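Local coordinates for thioredoxin domain-containing protein (PDB 3EYT) that is of unknown function but belongs to the thioredoxin-like superfamily and is probably an oxidoreductase, possibly with an antioxidant role, at residues Gln10-Phe15 with Val96-Pro101; Ala35-Cys40 with His69-His74. All coordinates share one frame; numbering follows the deposited sequence.

Contact 1: Gln10-Phe15 with Val96-Pro101; sequences QIQQWF and VGVDQP
Phe15 and Val96 pair antiparallel through two backbone hydrogen bonds, Phe15 N to Val96 O at 2.7 Å and Val96 N to Phe15 O at 2.9 Å. Further along, Val98 N donates to Gln13 O and Gln12 N to Val98 O; past Asp99, Gln100 N reaches Gln10 O. Side-chain polar bonding gathers at Gln100. With CG anti to the carbonyl carbon (chi1 -65°), its CG lies 3.3 Å from Gln10 O, and NE2 donates almost straight to Ile11 O at 3.1 Å, approaching from above the carbonyl plane. NE2 also binds Gln12 O of the second subunit, while a water lies between Gln100 OE1 and Gln10 OE1, the latter held chiefly by Arg108. An alanine in place of Gln100 would probably leave both Ile11 O and Gln12 O of the second subunit without this amide donor. Apolar packing divides between the faces of the sheet. Gly97, having no side chain, brings its CA up to the six-membered ring of Trp14 in a CH-pi contact, 3.9 Å from the centroid, and Ile11 CG2 covers the same ring face. On the sheet face that carries Phe15, Val96 and Val98, Phe15 CE2 touches Val98 CG2 at 4.0 Å with its ring edge. Strand 11-15, outermost in the sheet within this chain, is thus joined mainly through its backbone, and the Gln100 amide is one of several groups here that bond to the second subunit.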
loop_
_atom_site.group_PDB
_atom_site.type_symbol
_atom_site.label_atom_id
_atom_site.label_comp_id
_atom_site.label_asym_id
_atom_site.label_seq_id
_atom_site.Cartn_x
_atom_site.Cartn_y
_atom_site.Cartn_z
ATOM N N GLN C 10 18.494 -7.598 -3.981
ATOM C CA GLN C 10 18.231 -6.268 -3.423
ATOM C C GLN C 10 16.835 -6.295 -2.823
ATOM O O GLN C 10 15.834 -6.238 -3.530
ATOM C CB GLN C 10 18.370 -5.174 -4.494
ATOM C CG GLN C 10 19.751 -5.170 -5.229
ATOM C CD GLN C 10 19.769 -4.141 -6.361
ATOM O OE1 GLN C 10 19.676 -2.937 -6.133
ATOM N NE2 GLN C 10 19.844 -4.623 -7.581
ATOM N N ILE C 11 16.792 -6.419 -1.504
ATOM C CA ILE C 11 15.589 -6.727 -0.759
ATOM C C ILE C 11 15.282 -5.560 0.160
ATOM O O ILE C 11 16.201 -4.934 0.708
ATOM C CB ILE C 11 15.817 -7.988 0.145
ATOM C CG1 ILE C 11 16.194 -9.219 -0.704
ATOM C CG2 ILE C 11 14.592 -8.292 1.010
ATOM C CD1 ILE C 11 15.203 -9.482 -1.857
ATOM N N GLN C 12 13.988 -5.256 0.307
ATOM C CA GLN C 12 13.511 -4.173 1.165
ATOM C C GLN C 12 13.201 -4.696 2.589
ATOM O O GLN C 12 13.480 -4.019 3.615
ATOM C CB GLN C 12 12.260 -3.588 0.534
ATOM C CG GLN C 12 11.657 -2.422 1.294
ATOM C CD GLN C 12 10.167 -2.633 1.473
ATOM O OE1 GLN C 12 9.333 -2.281 0.608
ATOM N NE2 GLN C 12 9.818 -3.241 2.576
ATOM N N GLN C 13 12.611 -5.888 2.642
ATOM C CA GLN C 13 12.397 -6.571 3.903
ATOM C C GLN C 13 12.161 -8.064 3.684
ATOM O O GLN C 13 11.800 -8.483 2.591
ATOM C CB GLN C 13 11.203 -5.965 4.618
ATOM C CG GLN C 13 9.886 -6.171 3.942
ATOM C CD GLN C 13 8.794 -5.535 4.777
ATOM O OE1 GLN C 13 8.362 -6.121 5.744
ATOM N NE2 GLN C 13 8.404 -4.309 4.444
ATOM N N TRP C 14 12.332 -8.840 4.742
ATOM C CA TRP C 14 12.217 -10.298 4.720
ATOM C C TRP C 14 11.068 -10.741 5.618
ATOM O O TRP C 14 10.856 -10.155 6.677
ATOM C CB TRP C 14 13.517 -10.907 5.269
ATOM C CG TRP C 14 14.604 -10.989 4.227
ATOM C CD1 TRP C 14 15.675 -10.137 4.081
ATOM C CD2 TRP C 14 14.717 -11.963 3.166
ATOM N NE1 TRP C 14 16.459 -10.547 3.012
ATOM C CE2 TRP C 14 15.897 -11.652 2.436
ATOM C CE3 TRP C 14 13.971 -13.096 2.796
ATOM C CZ2 TRP C 14 16.322 -12.403 1.341
ATOM C CZ3 TRP C 14 14.396 -13.848 1.687
ATOM C CH2 TRP C 14 15.563 -13.490 0.977
ATOM N N PHE C 15 10.316 -11.740 5.171
ATOM C CA PHE C 15 9.353 -12.445 6.027
ATOM C C PHE C 15 9.876 -13.860 6.275
ATOM O O PHE C 15 10.549 -14.432 5.423
ATOM C CB PHE C 15 7.965 -12.494 5.360
ATOM C CG PHE C 15 7.261 -11.151 5.307
ATOM C CD1 PHE C 15 6.546 -10.676 6.405
ATOM C CD2 PHE C 15 7.308 -10.369 4.160
ATOM C CE1 PHE C 15 5.912 -9.410 6.357
ATOM C CE2 PHE C 15 6.666 -9.138 4.092
ATOM C CZ PHE C 15 5.968 -8.648 5.201
ATOM N N VAL C 96 10.779 -15.168 2.578
ATOM C CA VAL C 96 10.278 -14.418 1.427
ATOM C C VAL C 96 10.773 -12.983 1.498
ATOM O O VAL C 96 10.545 -12.290 2.499
ATOM C CB VAL C 96 8.753 -14.454 1.359
ATOM C CG1 VAL C 96 8.205 -13.649 0.160
ATOM C CG2 VAL C 96 8.253 -15.914 1.343
ATOM N N GLY C 97 11.417 -12.537 0.418
ATOM C CA GLY C 97 12.012 -11.177 0.390
ATOM C C GLY C 97 11.175 -10.273 -0.493
ATOM O O GLY C 97 10.779 -10.689 -1.574
ATOM N N VAL C 98 10.889 -9.045 -0.043
ATOM C CA VAL C 98 10.208 -8.076 -0.900
ATOM C C VAL C 98 11.283 -7.353 -1.735
ATOM O O VAL C 98 12.216 -6.720 -1.183
ATOM C CB VAL C 98 9.409 -7.027 -0.089
ATOM C CG1 VAL C 98 8.782 -5.940 -1.032
ATOM C CG2 VAL C 98 8.310 -7.711 0.755
ATOM N N ASP C 99 11.143 -7.455 -3.047
ATOM C CA ASP C 99 12.123 -6.884 -3.971
ATOM C C ASP C 99 12.049 -5.350 -3.839
ATOM O O ASP C 99 10.973 -4.776 -3.744
ATOM C CB ASP C 99 11.776 -7.305 -5.375
ATOM C CG ASP C 99 12.941 -7.146 -6.357
ATOM O OD1 ASP C 99 14.002 -6.509 -6.043
ATOM O OD2 ASP C 99 12.767 -7.641 -7.478
ATOM N N GLN C 100 13.198 -4.693 -3.831
ATOM C CA GLN C 100 13.223 -3.220 -3.706
ATOM C C GLN C 100 12.563 -2.522 -4.909
ATOM O O GLN C 100 12.728 -2.960 -6.050
ATOM C CB GLN C 100 14.665 -2.725 -3.573
ATOM C CG GLN C 100 15.398 -3.160 -2.297
ATOM C CD GLN C 100 16.816 -2.577 -2.234
ATOM O OE1 GLN C 100 17.250 -1.793 -3.110
ATOM N NE2 GLN C 100 17.554 -2.967 -1.203
ATOM N N PRO C 101 11.901 -1.383 -4.667
ATOM C CA PRO C 101 11.286 -0.639 -5.770
ATOM C C PRO C 101 12.336 -0.127 -6.774
ATOM O O PRO C 101 13.445 0.268 -6.381
ATOM C CB PRO C 101 10.599 0.533 -5.070
ATOM C CG PRO C 101 11.335 0.663 -3.708
ATOM C CD PRO C 101 11.724 -0.718 -3.347
HETATM O O HOH W 1 19.710 -1.425 -3.627
#

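Contact 2: Ala35-Cys40 with His69-His74; sequences AFQMLC and HTVFEH
The extended side chain of Gln37 reaches across to Phe72 and Glu73, where its amide is gripped at both ends. OE1 accepts from Phe72 N at 3.1 Å, the donor lying above the carbonyl plane, and NE2 gives a bond of 3.1 Å to Glu73 OE2 on the anti side of the carboxylate. Beneath, the Phe72 ring lies nearly parallel to the amide (planes 13° apart), with Gln37 NE2 3.3 Å from Phe72 CE2; stack and bonds together would keep the amide from turning. Nearer the strand end, Met38 N, of a selenomethionine, donates to His69 NE2 at 3.0 Å close to the imidazole plane, which suggests that this nitrogen carries no proton. His69 CD2 sits over one face of the Phe36 ring, 3.6 Å from CE1. Thr70 N completes the join by binding Phe36 O at 3.0 Å. Farther out, Phe86 of helix 80-89 packs on Phe36 and Met38, and Leu39 of the third subunit also touches Met38. Past Met38 the chain makes a type I turn, Gln37 to Cys40, closed by Cys40 N on Gln37 O, and Cys40 caps the start of helix 41-57. A strand running through such a turn into a helix that begins with Cys40 and Cys43 is consistent with the CxxC site of a thioredoxin fold.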
loop_
_atom_site.group_PDB
_atom_site.type_symbol
_atom_site.label_atom_id
_atom_site.label_comp_id
_atom_site.label_asym_id
_atom_site.label_seq_id
_atom_site.Cartn_x
_atom_site.Cartn_y
_atom_site.Cartn_z
ATOM N N ALA C 35 10.178 -16.331 -7.810
ATOM C CA ALA C 35 9.806 -14.932 -7.944
ATOM C C ALA C 35 8.341 -14.937 -8.335
ATOM O O ALA C 35 7.942 -15.609 -9.294
ATOM C CB ALA C 35 10.627 -14.239 -9.000
ATOM N N PHE C 36 7.537 -14.211 -7.568
ATOM C CA PHE C 36 6.099 -14.301 -7.702
ATOM C C PHE C 36 5.476 -12.946 -7.340
ATOM O O PHE C 36 6.108 -12.102 -6.688
ATOM C CB PHE C 36 5.551 -15.417 -6.776
ATOM C CG PHE C 36 5.598 -15.070 -5.292
ATOM C CD1 PHE C 36 4.441 -14.624 -4.633
ATOM C CD2 PHE C 36 6.793 -15.202 -4.560
ATOM C CE1 PHE C 36 4.478 -14.297 -3.263
ATOM C CE2 PHE C 36 6.853 -14.887 -3.205
ATOM C CZ PHE C 36 5.682 -14.422 -2.544
ATOM N N GLN C 37 4.213 -12.776 -7.745
ATOM C CA GLN C 37 3.349 -11.702 -7.257
ATOM C C GLN C 37 2.184 -12.406 -6.617
ATOM O O GLN C 37 1.634 -13.371 -7.192
ATOM C CB GLN C 37 2.776 -10.855 -8.406
ATOM C CG GLN C 37 3.820 -10.005 -9.168
ATOM C CD GLN C 37 3.169 -9.070 -10.188
ATOM O OE1 GLN C 37 3.182 -7.867 -10.006
ATOM N NE2 GLN C 37 2.536 -9.631 -11.209
HETATM N N MSE C 38 1.766 -11.901 -5.467
HETATM C CA MSE C 38 0.720 -12.555 -4.685
HETATM C C MSE C 38 -0.631 -12.582 -5.407
HETATM O O MSE C 38 -1.406 -13.493 -5.194
HETATM C CB MSE C 38 0.603 -11.904 -3.306
HETATM C CG MSE C 38 0.192 -10.433 -3.380
HETATM SE SE MSE C 38 0.057 -9.682 -1.578
HETATM C CE MSE C 38 -1.780 -10.298 -1.158
ATOM N N LEU C 39 -0.911 -11.604 -6.267
ATOM C CA LEU C 39 -2.181 -11.592 -7.003
ATOM C C LEU C 39 -2.116 -12.190 -8.430
ATOM O O LEU C 39 -3.057 -12.076 -9.220
ATOM C CB LEU C 39 -2.762 -10.156 -7.031
ATOM C CG LEU C 39 -2.982 -9.449 -5.686
ATOM C CD1 LEU C 39 -3.657 -8.101 -5.944
ATOM C CD2 LEU C 39 -3.856 -10.311 -4.731
ATOM N N CYS C 40 -1.021 -12.855 -8.753
ATOM C CA CYS C 40 -0.878 -13.441 -10.072
ATOM C C CYS C 40 -1.404 -14.876 -10.036
ATOM O O CYS C 40 -0.909 -15.697 -9.273
ATOM C CB CYS C 40 0.583 -13.352 -10.482
ATOM S SG CYS C 40 1.144 -14.525 -11.723
ATOM N N HIS C 69 9.182 -11.589 -3.708
ATOM C CA HIS C 69 7.932 -10.902 -4.123
ATOM C C HIS C 69 8.297 -9.712 -5.026
ATOM O O HIS C 69 8.815 -8.669 -4.561
ATOM C CB HIS C 69 7.106 -10.461 -2.903
ATOM C CG HIS C 69 5.664 -10.163 -3.230
ATOM N ND1 HIS C 69 4.999 -9.068 -2.728
ATOM C CD2 HIS C 69 4.773 -10.820 -4.006
ATOM C CE1 HIS C 69 3.757 -9.062 -3.181
ATOM N NE2 HIS C 69 3.595 -10.121 -3.953
ATOM N N THR C 70 8.081 -9.910 -6.322
ATOM C CA THR C 70 8.559 -8.960 -7.356
ATOM C C THR C 70 7.310 -8.276 -7.911
ATOM O O THR C 70 6.724 -8.716 -8.914
ATOM C CB THR C 70 9.308 -9.716 -8.452
ATOM O OG1 THR C 70 8.468 -10.785 -8.960
ATOM C CG2 THR C 70 10.610 -10.334 -7.927
ATOM N N VAL C 71 6.854 -7.216 -7.248
ATOM C CA VAL C 71 5.611 -6.608 -7.662
ATOM C C VAL C 71 5.960 -5.591 -8.766
ATOM O O VAL C 71 6.665 -4.610 -8.498
ATOM C CB VAL C 71 4.930 -5.884 -6.457
ATOM C CG1 VAL C 71 3.631 -5.186 -6.912
ATOM C CG2 VAL C 71 4.643 -6.876 -5.329
ATOM N N PHE C 72 5.454 -5.800 -9.975
ATOM C CA PHE C 72 5.789 -4.910 -11.078
ATOM C C PHE C 72 4.538 -4.247 -11.632
ATOM O O PHE C 72 4.595 -3.536 -12.623
ATOM C CB PHE C 72 6.595 -5.650 -12.160
ATOM C CG PHE C 72 5.838 -6.769 -12.827
ATOM C CD1 PHE C 72 4.999 -6.505 -13.923
ATOM C CD2 PHE C 72 5.957 -8.069 -12.366
ATOM C CE1 PHE C 72 4.319 -7.551 -14.571
ATOM C CE2 PHE C 72 5.268 -9.125 -12.983
ATOM C CZ PHE C 72 4.444 -8.869 -14.080
ATOM N N GLU C 73 3.403 -4.469 -10.959
ATOM C CA GLU C 73 2.132 -3.841 -11.354
ATOM C C GLU C 73 1.179 -3.828 -10.165
ATOM O O GLU C 73 1.380 -4.617 -9.241
ATOM C CB GLU C 73 1.510 -4.628 -12.486
ATOM C CG GLU C 73 1.317 -6.097 -12.135
ATOM C CD GLU C 73 0.828 -6.902 -13.308
ATOM O OE1 GLU C 73 0.651 -6.312 -14.411
ATOM O OE2 GLU C 73 0.621 -8.123 -13.133
ATOM N N HIS C 74 0.161 -2.953 -10.184
ATOM C CA HIS C 74 -0.799 -2.883 -9.082
ATOM C C HIS C 74 -0.058 -2.779 -7.744
ATOM O O HIS C 74 -0.448 -3.438 -6.771
ATOM C CB HIS C 74 -1.658 -4.156 -9.026
ATOM C CG HIS C 74 -2.331 -4.520 -10.322
ATOM N ND1 HIS C 74 -3.268 -3.712 -10.936
ATOM C CD2 HIS C 74 -2.249 -5.639 -11.084
ATOM C CE1 HIS C 74 -3.712 -4.305 -12.031
ATOM N NE2 HIS C 74 -3.115 -5.477 -12.141
#

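How the contacts relate
From the N terminus, the chain first lays down strand 11-15, at the edge of the sheet within this chain, whose partner comes only after 80 further residues, when contact 1 closes the loop with strand 96-99. Contact 2 is nested within it: strand 30-36 leads into helix 41-57 and strand 63-69, and the loop after that strand returns to the end of 30-36 across 28 intervening residues. Helix 80-89 then carries the chain on to 96-99. Strand 63-69, whose last residue His69 belongs to contact 2, lies next to 96-99 of contact 1; the backbone of His69 probably bonds with Gly97 and Asp99, and Val96 packs on Phe36. Together the two contacts tie strand 11-15 to the parallel centre of the sheet.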